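Local structure of hydrazine synthase subunit gamma (Candidatus Kuenenia stuttgartiensis, 5C2V) at residues F48-A53 with I148-A153; C66-E69 with T73-L76; L80-W85 with P102-G107; R128-G131 with E137-S140. The protein catalyses, as part of the hydrazine synthase complex, the three-electron reduction of nitric oxide to hydroxylamine, and carries two c-type hemes. All coordinates share one frame; numbering follows the deposited sequence.

Contact 1: residues F48-A53 with I148-A153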
# COMPACT_ATOMS: atom_id res chain seq x y z
N PHE C 48 12.35 2.19 51.98
CA PHE C 48 11.96 1.37 50.83
C PHE C 48 11.06 2.15 49.88
O PHE C 48 11.32 2.19 48.67
CB PHE C 48 11.25 0.10 51.28
CG PHE C 48 10.73 -0.73 50.14
CD1 PHE C 48 11.60 -1.47 49.36
CD2 PHE C 48 9.38 -0.77 49.85
CE1 PHE C 48 11.13 -2.24 48.30
CE2 PHE C 48 8.90 -1.54 48.80
CZ PHE C 48 9.78 -2.27 48.03
N GLN C 49 10.02 2.77 50.42
CA GLN C 49 9.10 3.58 49.61
C GLN C 49 9.86 4.72 48.93
O GLN C 49 9.48 5.18 47.85
CB GLN C 49 7.97 4.13 50.48
CG GLN C 49 6.92 4.92 49.72
CD GLN C 49 6.17 4.08 48.70
OE1 GLN C 49 5.20 3.40 49.04
NE2 GLN C 49 6.62 4.13 47.45
N PHE C 50 10.93 5.17 49.57
CA PHE C 50 11.78 6.22 49.04
C PHE C 50 12.60 5.73 47.85
O PHE C 50 12.74 6.43 46.85
CB PHE C 50 12.70 6.76 50.14
CG PHE C 50 13.62 7.86 49.69
CD1 PHE C 50 13.18 9.17 49.64
CD2 PHE C 50 14.93 7.59 49.33
CE1 PHE C 50 14.02 10.19 49.23
CE2 PHE C 50 15.78 8.60 48.92
CZ PHE C 50 15.33 9.90 48.87
N ASN C 51 13.13 4.52 47.95
CA ASN C 51 13.99 3.98 46.90
C ASN C 51 13.29 3.11 45.85
O ASN C 51 13.90 2.75 44.84
CB ASN C 51 15.13 3.17 47.53
CG ASN C 51 16.12 4.04 48.28
OD1 ASN C 51 17.15 4.43 47.75
ND2 ASN C 51 15.80 4.35 49.54
N ASP C 52 12.02 2.79 46.07
CA ASP C 52 11.30 1.88 45.17
C ASP C 52 10.79 2.57 43.91
O ASP C 52 10.16 3.63 43.98
CB ASP C 52 10.12 1.24 45.91
CG ASP C 52 9.30 0.34 45.01
OD1 ASP C 52 9.90 -0.38 44.18
OD2 ASP C 52 8.06 0.35 45.12
N ALA C 53 11.09 2.00 42.75
CA ALA C 53 10.53 2.48 41.49
C ALA C 53 9.34 1.65 41.01
O ALA C 53 8.70 2.01 40.02
CB ALA C 53 11.61 2.52 40.42
N ILE C 148 7.51 9.78 55.63
CA ILE C 148 7.77 11.00 56.39
C ILE C 148 8.68 10.71 57.58
O ILE C 148 9.55 11.52 57.92
CB ILE C 148 6.46 11.65 56.88
CG1 ILE C 148 5.54 11.91 55.70
CG2 ILE C 148 6.75 12.94 57.63
CD1 ILE C 148 6.18 12.71 54.59
N CYS C 149 8.49 9.56 58.21
CA CYS C 149 9.35 9.14 59.31
C CYS C 149 10.79 8.97 58.83
O CYS C 149 11.73 9.33 59.55
CB CYS C 149 8.85 7.83 59.93
SG CYS C 149 7.34 8.00 60.92
N TYR C 150 10.96 8.43 57.63
CA TYR C 150 12.29 8.29 57.05
C TYR C 150 12.93 9.64 56.78
O TYR C 150 14.12 9.84 57.02
CB TYR C 150 12.25 7.47 55.76
CG TYR C 150 13.54 7.55 54.97
CD1 TYR C 150 14.64 6.79 55.34
CD2 TYR C 150 13.65 8.38 53.86
CE1 TYR C 150 15.83 6.86 54.63
CE2 TYR C 150 14.83 8.45 53.15
CZ TYR C 150 15.92 7.69 53.53
OH TYR C 150 17.09 7.76 52.82
N ILE C 151 12.13 10.58 56.27
CA ILE C 151 12.64 11.91 55.95
C ILE C 151 13.05 12.68 57.20
O ILE C 151 14.09 13.34 57.23
CB ILE C 151 11.59 12.72 55.17
CG1 ILE C 151 11.27 12.02 53.85
CG2 ILE C 151 12.09 14.13 54.91
CD1 ILE C 151 9.85 12.20 53.42
N ARG C 152 12.22 12.58 58.24
CA ARG C 152 12.49 13.28 59.50
C ARG C 152 13.71 12.70 60.22
O ARG C 152 14.36 13.39 61.01
CB ARG C 152 11.26 13.20 60.41
CG ARG C 152 10.07 14.00 59.91
CD ARG C 152 8.78 13.61 60.61
NE ARG C 152 8.80 13.92 62.04
CZ ARG C 152 7.77 13.73 62.85
NH1 ARG C 152 6.63 13.24 62.38
NH2 ARG C 152 7.87 14.04 64.14
N ALA C 153 14.02 11.44 59.94
CA ALA C 153 15.11 10.75 60.61
C ALA C 153 16.46 11.04 59.97
O ALA C 153 17.49 10.55 60.44
CB ALA C 153 14.84 9.25 60.64
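F50 and Y150 meet as two aromatic rings that are neither stacked nor edge-to-face. Their centroids lie 5.1 Å apart and their planes are inclined at 41°, while the side chains as a whole cross at nearly a right angle. The touching atom of the tyrosine is CE2, which stands over one face of the F50 ring, displaced toward the rim; its closest partner is F50 CG, with CE2 to CG at 3.7 Å. The hydroxyl continues along the same ring, Y150 OH coming within 4.1 Å of F50 CD2. Seen from the tyrosine, the phenylalanine arrives obliquely. Both CG atoms are anti to their backbone nitrogens (chi1 -180° for F50 and 167° for Y150), which aims each ring from its own helix across the gap, so that the CA atoms of the pair can stay 8.3 Å apart. The contact is thus a buried, apolar one resting on these two side chains. Y150 also packs on V43 and Q47, further up the helix that carries F50, and I151, the next residue, turns to the heme and to C126. F50 in turn rests on C63 and lies close to H67. A helix just before the heme-attachment motif, packed through aromatic residues against the helix 141-152 that follows the heme site, is consistent with a c-type heme lobe, in which helices pack round the attachment site.

Contact 2: residues C66-E69 with T73-L76. With HEC (heme c), chain V.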
# COMPACT_ATOMS: atom_id res chain seq x y z
N CYS C 66 16.07 11.70 42.35
CA CYS C 66 16.21 13.14 42.53
C CYS C 66 17.01 13.51 43.78
O CYS C 66 18.04 14.18 43.70
CB CYS C 66 14.83 13.81 42.58
SG CYS C 66 14.09 14.11 40.95
N HIS C 67 16.51 13.07 44.94
CA HIS C 67 17.08 13.38 46.25
C HIS C 67 18.24 12.45 46.55
O HIS C 67 18.78 12.42 47.65
CB HIS C 67 16.01 13.29 47.33
CG HIS C 67 14.88 14.24 47.10
ND1 HIS C 67 15.00 15.60 47.22
CD2 HIS C 67 13.59 14.01 46.71
CE1 HIS C 67 13.85 16.18 46.94
NE2 HIS C 67 12.98 15.23 46.63
N TYR C 68 18.57 11.67 45.54
CA TYR C 68 19.59 10.63 45.52
C TYR C 68 19.32 9.53 46.59
O TYR C 68 18.22 9.48 47.12
CB TYR C 68 20.94 11.36 45.70
CG TYR C 68 22.13 10.48 45.78
CD1 TYR C 68 22.65 9.84 44.64
CD2 TYR C 68 22.73 10.26 47.00
CE1 TYR C 68 23.74 9.02 44.75
CE2 TYR C 68 23.79 9.45 47.10
CZ TYR C 68 24.32 8.83 46.01
OH TYR C 68 25.42 8.01 46.11
N GLU C 69 20.28 8.66 46.93
CA GLU C 69 19.96 7.58 47.88
C GLU C 69 20.64 7.62 49.26
O GLU C 69 20.31 6.82 50.13
CB GLU C 69 20.21 6.21 47.23
CG GLU C 69 21.64 5.74 47.24
CD GLU C 69 22.32 5.98 45.92
OE1 GLU C 69 23.48 5.54 45.76
OE2 GLU C 69 21.69 6.60 45.03
N THR C 73 20.76 14.99 47.67
CA THR C 73 20.23 15.57 46.44
C THR C 73 21.14 15.25 45.26
O THR C 73 22.32 14.96 45.45
CB THR C 73 20.07 17.11 46.54
OG1 THR C 73 19.48 17.61 45.33
CG2 THR C 73 21.42 17.78 46.77
N THR C 74 20.59 15.29 44.05
CA THR C 74 21.40 15.14 42.84
C THR C 74 21.78 16.47 42.21
O THR C 74 22.61 16.52 41.30
CB THR C 74 20.68 14.28 41.79
OG1 THR C 74 19.37 14.82 41.54
CG2 THR C 74 20.54 12.84 42.28
N GLY C 75 21.18 17.55 42.70
CA GLY C 75 21.41 18.87 42.13
C GLY C 75 20.64 19.11 40.84
O GLY C 75 20.84 20.13 40.18
N LEU C 76 19.77 18.17 40.48
CA LEU C 76 18.97 18.30 39.26
C LEU C 76 17.90 19.38 39.41
O LEU C 76 17.20 19.44 40.42
CB LEU C 76 18.32 16.96 38.91
CG LEU C 76 19.24 15.86 38.38
CD1 LEU C 76 18.49 14.55 38.23
CD2 LEU C 76 19.85 16.28 37.05
FE HEC V . 11.16 15.94 46.20
CHA HEC V . 11.38 19.12 47.48
CHB HEC V . 10.75 14.71 49.35
CHC HEC V . 10.68 12.78 44.89
CHD HEC V . 12.32 17.00 43.15
NA HEC V . 11.04 16.78 48.07
C1A HEC V . 11.24 18.11 48.40
C2A HEC V . 11.27 18.22 49.85
C3A HEC V . 11.09 16.99 50.36
C4A HEC V . 10.95 16.07 49.25
CMA HEC V . 11.03 16.58 51.85
CAA HEC V . 11.46 19.54 50.64
CBA HEC V . 12.74 19.52 51.48
CGA HEC V . 12.86 20.80 52.26
O1A HEC V . 12.03 21.72 52.06
O2A HEC V . 13.80 20.90 53.09
NB HEC V . 10.90 14.05 46.99
C1B HEC V . 10.51 13.85 48.29
C2B HEC V . 9.81 12.59 48.36
C3B HEC V . 9.79 12.05 47.14
C4B HEC V . 10.48 12.96 46.24
CMB HEC V . 9.20 11.98 49.65
CAB HEC V . 9.16 10.70 46.71
CBB HEC V . 7.62 10.78 46.76
NC HEC V . 11.47 15.05 44.36
C1C HEC V . 11.17 13.74 44.03
C2C HEC V . 11.32 13.60 42.60
C3C HEC V . 11.90 14.71 42.14
C4C HEC V . 11.92 15.68 43.22
CMC HEC V . 11.26 12.24 41.85
CAC HEC V . 12.34 15.00 40.68
CBC HEC V . 11.10 15.09 39.76
ND HEC V . 11.83 17.77 45.45
C1D HEC V . 12.10 17.98 44.10
C2D HEC V . 12.12 19.40 43.84
C3D HEC V . 11.83 20.06 45.20
C4D HEC V . 11.66 18.98 46.14
CMD HEC V . 12.38 20.10 42.49
CAD HEC V . 11.73 21.57 45.49
CBD HEC V . 10.33 22.05 45.11
CGD HEC V . 10.19 23.52 45.41
O1D HEC V . 9.10 24.08 45.17
O2D HEC V . 11.18 24.12 45.89
O HOH W 1 9.21 16.61 45.81
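The Y68 ring is met obliquely by the methyl CG2 of T74, and over one of its faces, toward the rim, stands the carboxylate oxygen OE2 of E69; OE2 is salt-bridged to R193 and OE1 to R145, both of the beta subunit. The imidazole of H67 has CB of C66 over one face, also toward the rim, and presents its edge to the heme. Through that edge H67 NE2 binds the heme iron at 2.0 Å, with water 1 as the other axial ligand, while ND1 is tied to the carbonyl oxygen of K92, which should fix the ring's rotation. Where the tyrosine side chain leaves the backbone, CB of Y68 is 3.7 Å from T74 CG2. C66 SG is bonded covalently to heme CAC. C63, C66 and H67 belong to the CXXCH heme-attachment motif of c-type cytochromes, and the chain immediately after it doubles back so that T74 closes onto C66. The carbonyl oxygen of C66 is gripped twice. T74 N donates to C66 O at 2.8 Å, nearly in line with the C=O bond (166° at the oxygen), whereas T74 OG1 donates to that same C66 O at 2.6 Å, in the carbonyl plane and on a lone pair (128°). With chi1 at 54°, OG1 of T74 sits between its own N and carbonyl carbon, close enough to share the acceptor with the amide. One residue earlier, T73 OG1 accepts from G75 N at 3.1 Å in an ST turn and is also hydrogen-bonded to T91 O.

Contact 3: residues L80-W85 with P102-G107. With CA (calcium ion), chain U; CA (calcium ion), chain T; HEC (heme c), chain V.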
# COMPACT_ATOMS: atom_id res chain seq x y z
N LEU C 80 8.40 22.07 37.90
CA LEU C 80 7.17 21.50 38.45
C LEU C 80 5.94 22.32 38.07
O LEU C 80 6.04 23.53 37.83
CB LEU C 80 7.27 21.38 39.98
CG LEU C 80 8.46 20.55 40.47
CD1 LEU C 80 8.45 20.41 41.98
CD2 LEU C 80 8.48 19.18 39.80
N GLY C 81 4.78 21.68 38.04
CA GLY C 81 3.58 22.30 37.51
C GLY C 81 2.62 23.00 38.46
O GLY C 81 1.60 23.52 38.02
N ASP C 82 2.91 22.99 39.76
CA ASP C 82 2.06 23.72 40.69
C ASP C 82 2.52 25.16 40.95
O ASP C 82 1.76 25.98 41.48
CB ASP C 82 1.97 22.97 42.02
CG ASP C 82 3.31 22.44 42.49
OD1 ASP C 82 4.35 23.01 42.09
OD2 ASP C 82 3.33 21.46 43.27
N GLU C 83 3.76 25.47 40.58
CA GLU C 83 4.32 26.80 40.79
C GLU C 83 4.33 27.68 39.54
O GLU C 83 4.82 28.81 39.58
CB GLU C 83 5.73 26.70 41.34
CG GLU C 83 6.63 25.85 40.49
CD GLU C 83 7.97 25.63 41.14
OE1 GLU C 83 8.22 26.26 42.19
OE2 GLU C 83 8.76 24.83 40.61
N GLY C 84 3.83 27.15 38.43
CA GLY C 84 3.89 27.85 37.17
C GLY C 84 5.01 27.35 36.27
O GLY C 84 6.07 26.93 36.75
N TRP C 85 4.77 27.41 34.96
CA TRP C 85 5.75 26.93 33.99
C TRP C 85 6.79 27.99 33.70
O TRP C 85 6.48 29.18 33.62
CB TRP C 85 5.05 26.50 32.70
CG TRP C 85 3.94 25.51 32.90
CD1 TRP C 85 2.61 25.71 32.67
CD2 TRP C 85 4.07 24.16 33.38
NE1 TRP C 85 1.90 24.57 32.96
CE2 TRP C 85 2.77 23.61 33.40
CE3 TRP C 85 5.15 23.37 33.78
CZ2 TRP C 85 2.53 22.30 33.82
CZ3 TRP C 85 4.90 22.07 34.19
CH2 TRP C 85 3.60 21.55 34.20
N PRO C 102 8.68 26.13 57.60
CA PRO C 102 7.94 25.32 56.63
C PRO C 102 8.83 24.81 55.50
O PRO C 102 10.01 25.17 55.43
CB PRO C 102 6.88 26.28 56.10
CG PRO C 102 7.54 27.61 56.19
CD PRO C 102 8.40 27.57 57.42
N PHE C 103 8.26 24.01 54.61
CA PHE C 103 9.05 23.27 53.64
C PHE C 103 8.98 23.83 52.22
O PHE C 103 8.41 24.89 51.98
CB PHE C 103 8.63 21.80 53.67
CG PHE C 103 8.60 21.23 55.06
CD1 PHE C 103 9.77 21.01 55.76
CD2 PHE C 103 7.39 20.92 55.67
CE1 PHE C 103 9.75 20.49 57.04
CE2 PHE C 103 7.36 20.40 56.95
CZ PHE C 103 8.55 20.18 57.64
N ARG C 104 9.59 23.09 51.29
CA ARG C 104 9.90 23.54 49.93
C ARG C 104 10.79 24.78 49.92
O ARG C 104 11.69 24.92 50.74
CB ARG C 104 8.61 23.82 49.15
CG ARG C 104 7.73 22.61 48.90
CD ARG C 104 7.54 22.41 47.40
NE ARG C 104 6.24 21.85 47.06
CZ ARG C 104 5.73 21.87 45.83
NH1 ARG C 104 6.41 22.43 44.84
NH2 ARG C 104 4.53 21.34 45.60
N HIS C 105 10.51 25.69 48.99
CA HIS C 105 11.36 26.86 48.78
C HIS C 105 10.59 28.15 49.01
O HIS C 105 10.92 28.94 49.89
CB HIS C 105 11.96 26.85 47.37
CG HIS C 105 13.22 26.06 47.25
ND1 HIS C 105 13.25 24.77 46.77
CD2 HIS C 105 14.50 26.37 47.55
CE1 HIS C 105 14.50 24.32 46.77
NE2 HIS C 105 15.27 25.28 47.24
N GLU C 106 9.57 28.37 48.18
CA GLU C 106 8.71 29.54 48.30
C GLU C 106 8.09 29.59 49.70
O GLU C 106 7.64 28.57 50.23
CB GLU C 106 7.61 29.51 47.23
CG GLU C 106 8.15 29.38 45.82
CD GLU C 106 7.06 29.45 44.77
OE1 GLU C 106 5.87 29.50 45.15
OE2 GLU C 106 7.39 29.46 43.57
N GLY C 107 8.07 30.78 50.29
CA GLY C 107 7.62 30.94 51.66
C GLY C 107 6.17 31.36 51.79
O GLY C 107 5.35 31.08 50.91
CA CA U . 7.84 25.14 37.92
CA CA T . 12.31 25.53 55.70
FE HEC V . 11.16 15.94 46.20
CHA HEC V . 11.38 19.12 47.48
CHB HEC V . 10.75 14.71 49.35
CHC HEC V . 10.68 12.78 44.89
CHD HEC V . 12.32 17.00 43.15
NA HEC V . 11.04 16.78 48.07
C1A HEC V . 11.24 18.11 48.40
C2A HEC V . 11.27 18.22 49.85
C3A HEC V . 11.09 16.99 50.36
C4A HEC V . 10.95 16.07 49.25
CMA HEC V . 11.03 16.58 51.85
CAA HEC V . 11.46 19.54 50.64
CBA HEC V . 12.74 19.52 51.48
CGA HEC V . 12.86 20.80 52.26
O1A HEC V . 12.03 21.72 52.06
O2A HEC V . 13.80 20.90 53.09
NB HEC V . 10.90 14.05 46.99
C1B HEC V . 10.51 13.85 48.29
C2B HEC V . 9.81 12.59 48.36
C3B HEC V . 9.79 12.05 47.14
C4B HEC V . 10.48 12.96 46.24
CMB HEC V . 9.20 11.98 49.65
CAB HEC V . 9.16 10.70 46.71
CBB HEC V . 7.62 10.78 46.76
NC HEC V . 11.47 15.05 44.36
C1C HEC V . 11.17 13.74 44.03
C2C HEC V . 11.32 13.60 42.60
C3C HEC V . 11.90 14.71 42.14
C4C HEC V . 11.92 15.68 43.22
CMC HEC V . 11.26 12.24 41.85
CAC HEC V . 12.34 15.00 40.68
CBC HEC V . 11.10 15.09 39.76
ND HEC V . 11.83 17.77 45.45
C1D HEC V . 12.10 17.98 44.10
C2D HEC V . 12.12 19.40 43.84
C3D HEC V . 11.83 20.06 45.20
C4D HEC V . 11.66 18.98 46.14
CMD HEC V . 12.38 20.10 42.49
CAD HEC V . 11.73 21.57 45.49
CBD HEC V . 10.33 22.05 45.11
CGD HEC V . 10.19 23.52 45.41
O1D HEC V . 9.10 24.08 45.17
O2D HEC V . 11.18 24.12 45.89
O HOH W 2 7.18 30.50 40.87
O HOH W 3 14.66 25.84 55.96
O HOH W 4 12.74 23.82 54.08
O HOH W 5 11.89 27.24 57.31
O HOH W 6 9.38 23.66 39.04
O HOH W 1 9.21 16.61 45.81
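R104 meets D82 at its tip and a heme propionate on the way. Its CB starts 4.0 Å from propionate oxygen O1D, and the chain then bends at chi2 (-121°) and chi3, bringing CD to 3.2 Å from the same O1D. NH1 donates to heme O1D at 3.2 Å in a nearly straight bond (168°); a weak bond also joins NH1 to D82 OD1, and CD1 of L80 lies 4.1 Å from NH1. NH2 ends the chain in a salt bridge with D82 OD2 at 2.6 Å. That oxygen lies in the guanidinium plane, yet the nitrogen comes from above the carboxylate plane, the two planes being 44° apart. R128 is a second cationic partner of D82 OD2. Alongside, E83 OE1 and E106 OE2 lie 3.6 Å apart; K89 forms salt bridges to both, H111 is a further partner of E106, and water 2 links E106 OE2 to E83 O. E83 OE2 and the carbonyl oxygens of L80 and G84 bind one calcium ion, and P102 O another. In this buried setting the positive charge of R104 is shared between propionate and aspartate, which probably helps keep both anionic and anchors the heme edge to the calcium-binding loop.

Contact 4: residues R128-G131 with E137-S140. With HEC (heme c), chain V.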
# COMPACT_ATOMS: atom_id res chain seq x y z
N ARG C 128 1.90 14.42 47.85
CA ARG C 128 1.45 15.05 46.62
C ARG C 128 2.12 14.45 45.38
O ARG C 128 1.50 14.34 44.32
CB ARG C 128 1.72 16.56 46.67
CG ARG C 128 0.47 17.41 46.76
CD ARG C 128 0.79 18.87 46.52
NE ARG C 128 -0.40 19.63 46.15
CZ ARG C 128 -0.44 20.50 45.15
NH1 ARG C 128 0.64 20.73 44.42
NH2 ARG C 128 -1.57 21.15 44.88
N ASP C 129 3.38 14.07 45.53
CA ASP C 129 4.21 13.61 44.41
C ASP C 129 3.62 12.49 43.53
O ASP C 129 3.86 12.49 42.32
CB ASP C 129 5.58 13.17 44.93
CG ASP C 129 6.44 14.34 45.36
OD1 ASP C 129 6.13 15.49 44.95
OD2 ASP C 129 7.41 14.13 46.11
N PRO C 130 2.89 11.52 44.12
CA PRO C 130 2.29 10.52 43.23
C PRO C 130 1.36 11.12 42.17
O PRO C 130 1.36 10.62 41.05
CB PRO C 130 1.50 9.64 44.19
CG PRO C 130 2.27 9.69 45.44
CD PRO C 130 2.79 11.10 45.53
N GLY C 131 0.58 12.14 42.51
CA GLY C 131 -0.29 12.75 41.52
C GLY C 131 0.27 13.95 40.78
O GLY C 131 -0.12 14.21 39.65
N GLU C 137 -0.24 5.89 41.35
CA GLU C 137 -1.21 5.70 42.42
C GLU C 137 -0.75 6.37 43.72
O GLU C 137 0.43 6.32 44.08
CB GLU C 137 -1.46 4.21 42.66
CG GLU C 137 -2.63 3.92 43.58
CD GLU C 137 -2.94 2.44 43.67
OE1 GLU C 137 -2.02 1.66 43.98
OE2 GLU C 137 -4.10 2.06 43.42
N ASN C 138 -1.70 6.98 44.43
CA ASN C 138 -1.41 7.65 45.69
C ASN C 138 -0.99 6.68 46.79
O ASN C 138 -1.31 5.50 46.75
CB ASN C 138 -2.62 8.45 46.16
CG ASN C 138 -2.89 9.67 45.30
OD1 ASN C 138 -1.97 10.26 44.73
ND2 ASN C 138 -4.15 10.07 45.21
N PHE C 139 -0.26 7.21 47.77
CA PHE C 139 0.20 6.41 48.90
C PHE C 139 -0.92 6.10 49.89
O PHE C 139 -1.85 6.89 50.04
CB PHE C 139 1.34 7.12 49.63
CG PHE C 139 2.58 7.31 48.79
CD1 PHE C 139 3.00 6.32 47.93
CD2 PHE C 139 3.31 8.48 48.88
CE1 PHE C 139 4.14 6.49 47.16
CE2 PHE C 139 4.44 8.66 48.11
CZ PHE C 139 4.86 7.67 47.25
N SER C 140 -0.81 4.96 50.55
CA SER C 140 -1.68 4.65 51.68
C SER C 140 -1.24 5.50 52.86
O SER C 140 -0.12 6.01 52.87
CB SER C 140 -1.61 3.15 52.01
OG SER C 140 -0.31 2.78 52.45
FE HEC V . 11.16 15.94 46.20
CHA HEC V . 11.38 19.12 47.48
CHB HEC V . 10.75 14.71 49.35
CHC HEC V . 10.68 12.78 44.89
CHD HEC V . 12.32 17.00 43.15
NA HEC V . 11.04 16.78 48.07
C1A HEC V . 11.24 18.11 48.40
C2A HEC V . 11.27 18.22 49.85
C3A HEC V . 11.09 16.99 50.36
C4A HEC V . 10.95 16.07 49.25
CMA HEC V . 11.03 16.58 51.85
CAA HEC V . 11.46 19.54 50.64
CBA HEC V . 12.74 19.52 51.48
CGA HEC V . 12.86 20.80 52.26
O1A HEC V . 12.03 21.72 52.06
O2A HEC V . 13.80 20.90 53.09
NB HEC V . 10.90 14.05 46.99
C1B HEC V . 10.51 13.85 48.29
C2B HEC V . 9.81 12.59 48.36
C3B HEC V . 9.79 12.05 47.14
C4B HEC V . 10.48 12.96 46.24
CMB HEC V . 9.20 11.98 49.65
CAB HEC V . 9.16 10.70 46.71
CBB HEC V . 7.62 10.78 46.76
NC HEC V . 11.47 15.05 44.36
C1C HEC V . 11.17 13.74 44.03
C2C HEC V . 11.32 13.60 42.60
C3C HEC V . 11.90 14.71 42.14
C4C HEC V . 11.92 15.68 43.22
CMC HEC V . 11.26 12.24 41.85
CAC HEC V . 12.34 15.00 40.68
CBC HEC V . 11.10 15.09 39.76
ND HEC V . 11.83 17.77 45.45
C1D HEC V . 12.10 17.98 44.10
C2D HEC V . 12.12 19.40 43.84
C3D HEC V . 11.83 20.06 45.20
C4D HEC V . 11.66 18.98 46.14
CMD HEC V . 12.38 20.10 42.49
CAD HEC V . 11.73 21.57 45.49
CBD HEC V . 10.33 22.05 45.11
CGD HEC V . 10.19 23.52 45.41
O1D HEC V . 9.10 24.08 45.17
O2D HEC V . 11.18 24.12 45.89
O HOH W 1 9.21 16.61 45.81
O HOH W 7 -0.55 12.54 45.33
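P130 points its CG at one face of the F139 ring in the tight part of this contact. That CG sits 3.7 Å from the F139 ring centroid and 15° off the ring normal, a CH-pi contact; CE2 of F139, at 3.6 Å from P130 CG, is the nearest ring atom, and the two side chains cross at about a right angle. CB of the same proline meets backbone and amide oxygens instead, E137 O at 3.5 Å and N138 OD1 at 3.6 Å. Heme CBB lies at the edge of the F139 ring, near its plane, and W55 meets the ring as well. The looser side is bridged by a single water. G131 N and N138 OD1 are 3.9 Å apart, too far for a direct bond, and water 7 fills in between them, accepting from G131 N at 3.1 Å and lying 2.8 Å from N138 OD1. The amide nitrogen of N138 has other partners, L24 O and N398 of the alpha subunit. D129, beside the proline, does not join the packing but turns its carboxylate to the heme, where OD2 lies near water 1, the axial ligand of the iron. P130 stands in the short helix 129-132, where G131 N bonds to R128 O. Segment 137-140, reached after a short loop, leads into helix 141-152, with S140 at its N-cap position; S140 OG caps the backbone N of R143 through a weak hydrogen bond.

Contacts 2, 3 and 4 touch heme 1, which appears to be in the active site, and the F50 side chain of contact 1 lies about 5 Å from it. Contact 2 supplies its histidine ligand from one side, and contact 4 brings D129 to water 1 on the other. Contact 1 backs the attachment motif: F50 CZ lies 3.8 Å from H67 CB, and F50 CE2 lies 3.2 Å from Y68 O. Contact 4 meets contact 1 where Q49 NE2 comes within 3.4 Å of F139 CE1. Contact 3, its centre about 17 Å from those of contacts 2 and 4, holds the propionate edge and is joined to contact 4 by the salt bridge of D82 OD2 with R128 NH1 at 3.0 Å.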